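Local coordinates for protein glycerol dehydratase (Clostridium butyricum, PDB 1R9D) that probably catalyses the coenzyme B12-independent dehydration of glycerol as a glycyl-radical enzyme of the pyruvate formate-lyase family, at residues Lys171-Gly176 / Tyr293-Asn298; Leu453-Glu458 / Gly464-Lys469; Ser650-Gly653 / Gly658-Ser661. All coordinates share one frame; numbering follows the deposited sequence.

Interaction 1: residues Lys171-Gly176 / Tyr293-Asn298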
loop_
_atom_site.group_PDB
_atom_site.type_symbol
_atom_site.label_atom_id
_atom_site.label_comp_id
_atom_site.label_asym_id
_atom_site.label_seq_id
_atom_site.Cartn_x
_atom_site.Cartn_y
_atom_site.Cartn_z
ATOM N N LYS A 171 -2.651 2.374 31.033
ATOM C CA LYS A 171 -1.857 3.513 30.592
ATOM C C LYS A 171 -2.718 4.735 30.310
ATOM O O LYS A 171 -2.396 5.836 30.750
ATOM C CB LYS A 171 -1.067 3.158 29.333
ATOM C CG LYS A 171 -0.199 4.293 28.806
ATOM C CD LYS A 171 0.557 3.861 27.557
ATOM C CE LYS A 171 1.463 4.963 27.033
ATOM N NZ LYS A 171 2.175 4.531 25.792
ATOM N N VAL A 172 -3.804 4.545 29.569
ATOM C CA VAL A 172 -4.686 5.655 29.237
ATOM C C VAL A 172 -5.379 6.213 30.480
ATOM O O VAL A 172 -5.620 7.415 30.572
ATOM C CB VAL A 172 -5.751 5.241 28.201
ATOM C CG1 VAL A 172 -6.603 6.453 27.826
ATOM C CG2 VAL A 172 -5.075 4.670 26.960
ATOM N N LEU A 173 -5.703 5.345 31.433
ATOM C CA LEU A 173 -6.345 5.801 32.664
ATOM C C LEU A 173 -5.396 6.736 33.401
ATOM O O LEU A 173 -5.824 7.697 34.045
ATOM C CB LEU A 173 -6.701 4.611 33.570
ATOM C CG LEU A 173 -7.938 3.798 33.182
ATOM C CD1 LEU A 173 -8.040 2.555 34.055
ATOM C CD2 LEU A 173 -9.181 4.657 33.344
ATOM N N ARG A 174 -4.101 6.460 33.293
ATOM C CA ARG A 174 -3.096 7.272 33.965
ATOM C C ARG A 174 -2.778 8.595 33.267
ATOM O O ARG A 174 -2.752 9.645 33.910
ATOM C CB ARG A 174 -1.793 6.480 34.131
ATOM C CG ARG A 174 -0.727 7.229 34.914
ATOM C CD ARG A 174 0.571 6.449 35.038
ATOM N NE ARG A 174 1.363 6.467 33.813
ATOM C CZ ARG A 174 1.539 5.417 33.015
ATOM N NH1 ARG A 174 0.974 4.253 33.308
ATOM N NH2 ARG A 174 2.294 5.527 31.929
ATOM N N VAL A 175 -2.550 8.546 31.957
ATOM C CA VAL A 175 -2.175 9.743 31.206
ATOM C C VAL A 175 -3.275 10.426 30.407
ATOM O O VAL A 175 -3.086 11.543 29.918
ATOM C CB VAL A 175 -1.008 9.433 30.244
ATOM C CG1 VAL A 175 0.146 8.810 31.019
ATOM C CG2 VAL A 175 -1.476 8.501 29.138
ATOM N N GLY A 176 -4.415 9.760 30.260
ATOM C CA GLY A 176 -5.516 10.342 29.514
ATOM C C GLY A 176 -5.236 10.470 28.030
ATOM O O GLY A 176 -4.121 10.211 27.571
ATOM N N TYR A 293 -7.917 -1.431 40.660
ATOM C CA TYR A 293 -7.721 -1.431 42.108
ATOM C C TYR A 293 -7.001 -0.198 42.667
ATOM O O TYR A 293 -7.410 0.349 43.695
ATOM C CB TYR A 293 -6.984 -2.700 42.552
ATOM C CG TYR A 293 -6.720 -2.739 44.042
ATOM C CD1 TYR A 293 -7.768 -2.860 44.953
ATOM C CD2 TYR A 293 -5.427 -2.609 44.539
ATOM C CE1 TYR A 293 -7.532 -2.846 46.325
ATOM C CE2 TYR A 293 -5.179 -2.592 45.906
ATOM C CZ TYR A 293 -6.235 -2.709 46.794
ATOM O OH TYR A 293 -5.989 -2.673 48.148
ATOM N N PRO A 294 -5.918 0.250 42.010
ATOM C CA PRO A 294 -5.207 1.427 42.520
ATOM C C PRO A 294 -6.106 2.651 42.707
ATOM O O PRO A 294 -5.951 3.396 43.672
ATOM C CB PRO A 294 -4.122 1.646 41.472
ATOM C CG PRO A 294 -3.794 0.239 41.059
ATOM C CD PRO A 294 -5.171 -0.371 40.900
ATOM N N TYR A 295 -7.043 2.857 41.792
ATOM C CA TYR A 295 -7.950 3.994 41.896
ATOM C C TYR A 295 -8.953 3.798 43.029
ATOM O O TYR A 295 -9.351 4.760 43.686
ATOM C CB TYR A 295 -8.669 4.223 40.566
ATOM C CG TYR A 295 -7.715 4.568 39.444
ATOM C CD1 TYR A 295 -7.123 3.569 38.673
ATOM C CD2 TYR A 295 -7.347 5.893 39.198
ATOM C CE1 TYR A 295 -6.185 3.878 37.688
ATOM C CE2 TYR A 295 -6.408 6.213 38.215
ATOM C CZ TYR A 295 -5.829 5.200 37.467
ATOM O OH TYR A 295 -4.878 5.506 36.519
ATOM N N TYR A 296 -9.358 2.555 43.262
ATOM C CA TYR A 296 -10.289 2.268 44.344
ATOM C C TYR A 296 -9.592 2.456 45.686
ATOM O O TYR A 296 -10.140 3.073 46.602
ATOM C CB TYR A 296 -10.802 0.830 44.255
ATOM C CG TYR A 296 -11.379 0.326 45.561
ATOM C CD1 TYR A 296 -12.656 0.706 45.984
ATOM C CD2 TYR A 296 -10.628 -0.496 46.397
ATOM C CE1 TYR A 296 -13.167 0.276 47.212
ATOM C CE2 TYR A 296 -11.126 -0.928 47.626
ATOM C CZ TYR A 296 -12.394 -0.538 48.027
ATOM O OH TYR A 296 -12.868 -0.957 49.253
ATOM N N GLU A 297 -8.381 1.919 45.797
ATOM C CA GLU A 297 -7.615 2.008 47.034
ATOM C C GLU A 297 -7.225 3.435 47.408
ATOM O O GLU A 297 -7.275 3.807 48.578
ATOM C CB GLU A 297 -6.351 1.145 46.940
ATOM C CG GLU A 297 -5.525 1.105 48.223
ATOM C CD GLU A 297 -6.227 0.372 49.364
ATOM O OE1 GLU A 297 -7.423 0.644 49.612
ATOM O OE2 GLU A 297 -5.578 -0.472 50.023
ATOM N N ASN A 298 -6.832 4.233 46.420
ATOM C CA ASN A 298 -6.428 5.608 46.694
ATOM C C ASN A 298 -7.591 6.585 46.840
ATOM O O ASN A 298 -7.377 7.752 47.163
ATOM C CB ASN A 298 -5.468 6.111 45.614
ATOM C CG ASN A 298 -4.174 5.320 45.573
ATOM O OD1 ASN A 298 -3.674 4.874 46.606
ATOM N ND2 ASN A 298 -3.616 5.155 44.377
#
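Tyr295 reaches across from helix 288-298 and sets its phenol end against the backbone of Leu173 on helix 169-190, and this one side chain makes every contact between 171-176 and 293-298. The apolar part is small. Leu173 CB lies 4.0 Å from Tyr295 CZ and approaches the ring obliquely, while Tyr295 OH stands 3.6 Å from the same CB. Arg174 adds a looser touch, its CB 4.0 Å from Tyr295 OH; with CG anti to the backbone N (chi1 -176°) the rest of that side chain leads off.

No clear hydrogen bond crosses the contact. Tyr295 OH comes 3.4 Å from Leu173 C, close to the peptide that joins Leu173 to Arg174. The amide of that peptide is no donor to the phenol: Arg174 N is 3.5 Å from Tyr295 OH at a poor angle, and it makes a weak bond to Lys171 O inside its own helix.

The backbones stay well apart, the nearest CA atoms being Leu173 and Tyr295 at 9.5 Å, and only 117 Å² is buried, so a single long aromatic side chain spans the gap. The two helices also meet through Leu173, which packs on Tyr291 and Met292, and helix 260-277 meets both partners, Leu266 touching Leu173 and Ala263 touching Tyr295. With Tyr295 partly exposed, Arg174 exposed and the centre of the contact about 26 Å from the chain centre, this is helix-to-helix packing in an outer part of the large, mainly helical pyruvate formate-lyase-like fold, where helices 169-190, 260-277 and 288-298 come together.

Interaction 2: residues Leu453-Glu458 / Gly464-Lys469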
loop_
_atom_site.group_PDB
_atom_site.type_symbol
_atom_site.label_atom_id
_atom_site.label_comp_id
_atom_site.label_asym_id
_atom_site.label_seq_id
_atom_site.Cartn_x
_atom_site.Cartn_y
_atom_site.Cartn_z
ATOM N N LEU A 453 -12.484 -30.564 11.995
ATOM C CA LEU A 453 -11.646 -31.757 12.073
ATOM C C LEU A 453 -12.377 -33.016 11.609
ATOM O O LEU A 453 -11.769 -33.909 11.014
ATOM C CB LEU A 453 -11.156 -31.957 13.505
ATOM C CG LEU A 453 -10.306 -30.846 14.123
ATOM C CD1 LEU A 453 -10.146 -31.131 15.614
ATOM C CD2 LEU A 453 -8.950 -30.762 13.425
ATOM N N ALA A 454 -13.677 -33.087 11.879
ATOM C CA ALA A 454 -14.471 -34.252 11.486
ATOM C C ALA A 454 -14.526 -34.437 9.969
ATOM O O ALA A 454 -14.557 -35.565 9.472
ATOM C CB ALA A 454 -15.885 -34.137 12.058
ATOM N N ARG A 455 -14.543 -33.332 9.230
ATOM C CA ARG A 455 -14.581 -33.403 7.774
ATOM C C ARG A 455 -13.309 -34.027 7.225
ATOM O O ARG A 455 -13.330 -34.659 6.174
ATOM C CB ARG A 455 -14.772 -32.004 7.184
ATOM C CG ARG A 455 -16.183 -31.467 7.357
ATOM C CD ARG A 455 -17.102 -32.033 6.284
ATOM N NE ARG A 455 -16.796 -31.440 4.986
ATOM C CZ ARG A 455 -17.160 -31.954 3.816
ATOM N NH1 ARG A 455 -17.849 -33.082 3.770
ATOM N NH2 ARG A 455 -16.830 -31.336 2.688
ATOM N N ILE A 456 -12.193 -33.846 7.931
ATOM C CA ILE A 456 -10.928 -34.418 7.482
ATOM C C ILE A 456 -11.003 -35.947 7.582
ATOM O O ILE A 456 -10.443 -36.662 6.748
ATOM C CB ILE A 456 -9.736 -33.876 8.323
ATOM C CG1 ILE A 456 -9.632 -32.355 8.153
ATOM C CG2 ILE A 456 -8.432 -34.535 7.881
ATOM C CD1 ILE A 456 -9.425 -31.893 6.707
ATOM N N VAL A 457 -11.702 -36.452 8.596
ATOM C CA VAL A 457 -11.845 -37.900 8.739
ATOM C C VAL A 457 -12.705 -38.412 7.582
ATOM O O VAL A 457 -12.392 -39.429 6.972
ATOM C CB VAL A 457 -12.522 -38.282 10.074
ATOM C CG1 VAL A 457 -12.837 -39.774 10.086
ATOM C CG2 VAL A 457 -11.607 -37.937 11.244
ATOM N N GLU A 458 -13.779 -37.689 7.277
ATOM C CA GLU A 458 -14.680 -38.064 6.188
ATOM C C GLU A 458 -13.934 -38.081 4.855
ATOM O O GLU A 458 -14.107 -38.993 4.042
ATOM C CB GLU A 458 -15.861 -37.084 6.128
ATOM C CG GLU A 458 -16.892 -37.395 5.053
ATOM C CD GLU A 458 -18.109 -36.474 5.103
ATOM O OE1 GLU A 458 -19.058 -36.706 4.323
ATOM O OE2 GLU A 458 -18.120 -35.519 5.915
ATOM N N GLY A 464 -10.413 -37.764 -0.381
ATOM C CA GLY A 464 -10.519 -36.407 -0.890
ATOM C C GLY A 464 -11.652 -36.150 -1.865
ATOM O O GLY A 464 -11.733 -35.065 -2.447
ATOM N N PHE A 465 -12.524 -37.139 -2.048
ATOM C CA PHE A 465 -13.658 -37.010 -2.962
ATOM C C PHE A 465 -14.894 -36.649 -2.145
ATOM O O PHE A 465 -15.190 -37.287 -1.135
ATOM C CB PHE A 465 -13.887 -38.329 -3.706
ATOM C CG PHE A 465 -14.694 -38.186 -4.968
ATOM C CD1 PHE A 465 -14.195 -37.466 -6.048
ATOM C CD2 PHE A 465 -15.945 -38.786 -5.082
ATOM C CE1 PHE A 465 -14.927 -37.346 -7.229
ATOM C CE2 PHE A 465 -16.687 -38.673 -6.259
ATOM C CZ PHE A 465 -16.175 -37.950 -7.335
ATOM N N ASP A 466 -15.621 -35.628 -2.586
ATOM C CA ASP A 466 -16.800 -35.171 -1.858
ATOM C C ASP A 466 -17.816 -34.553 -2.812
ATOM O O ASP A 466 -17.477 -33.674 -3.601
ATOM C CB ASP A 466 -16.364 -34.143 -0.802
ATOM C CG ASP A 466 -17.484 -33.744 0.140
ATOM O OD1 ASP A 466 -18.005 -32.614 0.008
ATOM O OD2 ASP A 466 -17.841 -34.559 1.017
ATOM N N LYS A 467 -19.059 -35.017 -2.738
ATOM C CA LYS A 467 -20.120 -34.506 -3.598
ATOM C C LYS A 467 -19.761 -34.636 -5.075
ATOM O O LYS A 467 -19.937 -33.702 -5.859
ATOM C CB LYS A 467 -20.412 -33.043 -3.259
ATOM C CG LYS A 467 -21.001 -32.843 -1.875
ATOM C CD LYS A 467 -21.285 -31.375 -1.618
ATOM C CE LYS A 467 -21.962 -31.167 -0.275
ATOM N NZ LYS A 467 -22.241 -29.721 -0.031
ATOM N N ASN A 468 -19.255 -35.807 -5.444
ATOM C CA ASN A 468 -18.876 -36.092 -6.821
ATOM C C ASN A 468 -17.846 -35.118 -7.379
ATOM O O ASN A 468 -17.883 -34.768 -8.559
ATOM C CB ASN A 468 -20.123 -36.105 -7.710
ATOM C CG ASN A 468 -21.153 -37.122 -7.252
ATOM O OD1 ASN A 468 -20.882 -38.326 -7.211
ATOM N ND2 ASN A 468 -22.341 -36.645 -6.900
ATOM N N LYS A 469 -16.926 -34.677 -6.527
ATOM C CA LYS A 469 -15.868 -33.763 -6.945
ATOM C C LYS A 469 -14.644 -33.972 -6.061
ATOM O O LYS A 469 -14.765 -34.202 -4.858
ATOM C CB LYS A 469 -16.347 -32.304 -6.872
ATOM C CG LYS A 469 -16.829 -31.868 -5.504
ATOM C CD LYS A 469 -17.374 -30.443 -5.502
ATOM C CE LYS A 469 -17.899 -30.077 -4.114
ATOM N NZ LYS A 469 -18.391 -28.673 -4.015
#
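A buried salt-bridge network places Arg455 between Glu458, one helical turn further along helix 453-461, and Asp466 in the loop that follows, and the arginine pairs with both acids. Arg455 grips the Asp466 carboxylate end-on with two nitrogens, one for each oxygen. NH1 of Arg455 gives a bond of 3.1 Å to Asp466 OD2 (156° at the hydrogen), and Arg455 NH2 gives a straighter one of 3.2 Å to Asp466 OD1 (171°). The pairing is not coplanar: the guanidinium and carboxylate planes are 70° apart, and both oxygens are met from above the carboxylate plane, although OD1 lies in the plane of the guanidinium.

Bends at chi2 and chi3 bring the Arg455 guanidinium to the loop. The extended Glu458 side chain brings its OE2 to 3.3 Å from Arg455 NH1, a weak bond. Glu458 OE1 is 4.1 Å from Asp466 OD2, and the arginine shared by the two acids probably offsets their like charge.

Further bonds fix the guanidinium, NE to Asp150 O and NH2 to Cys149 O, so all three guanidinium nitrogens have acceptors. The network faces the loop from helix 453-461, which follows strand 449-452 in the chain and also packs on helices 484-516 and 553-569, through Ile456 on Phe498 and Val457 on Ile556.

Interaction 3: residues Ser650-Gly653 / Gly658-Ser661; sequences SLTG and GRKS
Arg659 bridges two nearby parts of the long loop between helices 644-650 and 680-687 by donating from its side chain to two consecutive backbone carbonyls, those of Thr652 and Gly653, within the glycyl-radical enzyme fold. From CB, which points toward 650-653, the chain runs outward through CG, anti to the backbone N, and CD, then bends at chi3 to turn the guanidinium toward 650-653. NE makes a weak hydrogen bond to Pro664 O. CZ stands 3.8 Å from Gly653 O, and beyond it the two terminal nitrogens divide the work. NH1 bonds Gly653 O at 2.9 Å, nearly straight at 174°, and also meets Thr655 OG1. NH2 bonds Thr652 O at 3.1 Å and is shared with Gln663 O, while Thr652 CB lies 3.6 Å from it.

Both carbonyl oxygens sit at the guanidinium edge near its plane, so the pair of bonds, with the partners beyond, would restrict its rotation. Where the backbones come closest, Ser661 CA is 4.0 Å from Gly653 CA, and the hydroxyl oxygen Ser661 OG rests 3.5 Å from Gly653 CA. Arg659 NH2 stands 51° out of the Thr652 carbonyl plane, and Arg659 NH1 is tilted 30° from that of Gly653.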
loop_
_atom_site.group_PDB
_atom_site.type_symbol
_atom_site.label_atom_id
_atom_site.label_comp_id
_atom_site.label_asym_id
_atom_site.label_seq_id
_atom_site.Cartn_x
_atom_site.Cartn_y
_atom_site.Cartn_z
ATOM N N SER A 650 -23.964 -30.099 10.922
ATOM C CA SER A 650 -24.985 -30.180 9.881
ATOM C C SER A 650 -24.372 -30.351 8.493
ATOM O O SER A 650 -25.040 -30.814 7.565
ATOM C CB SER A 650 -25.858 -28.921 9.896
ATOM O OG SER A 650 -25.197 -27.831 9.267
ATOM N N LEU A 651 -23.107 -29.966 8.347
ATOM C CA LEU A 651 -22.407 -30.072 7.067
ATOM C C LEU A 651 -21.518 -31.312 6.990
ATOM O O LEU A 651 -20.825 -31.519 5.992
ATOM C CB LEU A 651 -21.530 -28.834 6.836
ATOM C CG LEU A 651 -22.222 -27.475 6.819
ATOM C CD1 LEU A 651 -21.174 -26.360 6.731
ATOM C CD2 LEU A 651 -23.179 -27.417 5.645
ATOM N N THR A 652 -21.544 -32.134 8.036
ATOM C CA THR A 652 -20.699 -33.324 8.088
ATOM C C THR A 652 -21.486 -34.634 8.018
ATOM O O THR A 652 -22.464 -34.809 8.730
ATOM C CB THR A 652 -19.877 -33.320 9.385
ATOM O OG1 THR A 652 -19.222 -32.051 9.525
ATOM C CG2 THR A 652 -18.838 -34.423 9.362
ATOM N N GLY A 653 -21.043 -35.550 7.163
ATOM C CA GLY A 653 -21.723 -36.829 7.032
ATOM C C GLY A 653 -21.509 -37.720 8.242
ATOM O O GLY A 653 -20.898 -37.305 9.230
ATOM N N GLY A 658 -19.857 -43.523 15.098
ATOM C CA GLY A 658 -21.256 -43.914 15.183
ATOM C C GLY A 658 -22.231 -42.752 15.099
ATOM O O GLY A 658 -23.450 -42.944 15.169
ATOM N N ARG A 659 -21.695 -41.544 14.957
ATOM C CA ARG A 659 -22.507 -40.333 14.856
ATOM C C ARG A 659 -23.168 -40.267 13.477
ATOM O O ARG A 659 -22.512 -40.481 12.461
ATOM C CB ARG A 659 -21.612 -39.097 15.071
ATOM C CG ARG A 659 -22.313 -37.769 14.852
ATOM C CD ARG A 659 -21.347 -36.581 14.887
ATOM N NE ARG A 659 -21.773 -35.584 13.905
ATOM C CZ ARG A 659 -21.640 -35.734 12.591
ATOM N NH1 ARG A 659 -21.076 -36.832 12.101
ATOM N NH2 ARG A 659 -22.113 -34.808 11.764
ATOM N N LYS A 660 -24.465 -39.972 13.437
ATOM C CA LYS A 660 -25.178 -39.888 12.163
ATOM C C LYS A 660 -24.975 -38.552 11.457
ATOM O O LYS A 660 -24.690 -37.536 12.090
ATOM C CB LYS A 660 -26.676 -40.127 12.366
ATOM C CG LYS A 660 -27.003 -41.482 12.967
ATOM C CD LYS A 660 -28.459 -41.854 12.735
ATOM C CE LYS A 660 -28.741 -42.020 11.249
ATOM N NZ LYS A 660 -30.128 -42.480 10.987
ATOM N N SER A 661 -25.135 -38.570 10.140
ATOM C CA SER A 661 -24.972 -37.382 9.315
ATOM C C SER A 661 -25.827 -36.209 9.785
ATOM O O SER A 661 -26.980 -36.385 10.191
ATOM C CB SER A 661 -25.313 -37.717 7.858
ATOM O OG SER A 661 -25.200 -36.579 7.020
#

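How the interactions relate
Interactions 2 and 3 form one continuous patch, their centres about 12 Å apart, whereas interaction 1 lies on the opposite side of the chain's centre, 54 Å from interaction 2 and 52 Å from interaction 3, centre to centre. Glu458 joins the neighbouring pair: its OE2 is 3.2 Å from Gly653 N, a probable hydrogen bond. One carboxylate oxygen thus probably serves both Arg455, to which its bond is weak, and the loop whose Gly653 carbonyl is held by Arg659. Packing adds to the join, with Glu458 OE2 3.7 Å from Thr652 CG2. All three centres lie 26 to 28 Å from the chain centre, and none of the contacts includes Gly763, the predicted glycyl-radical position.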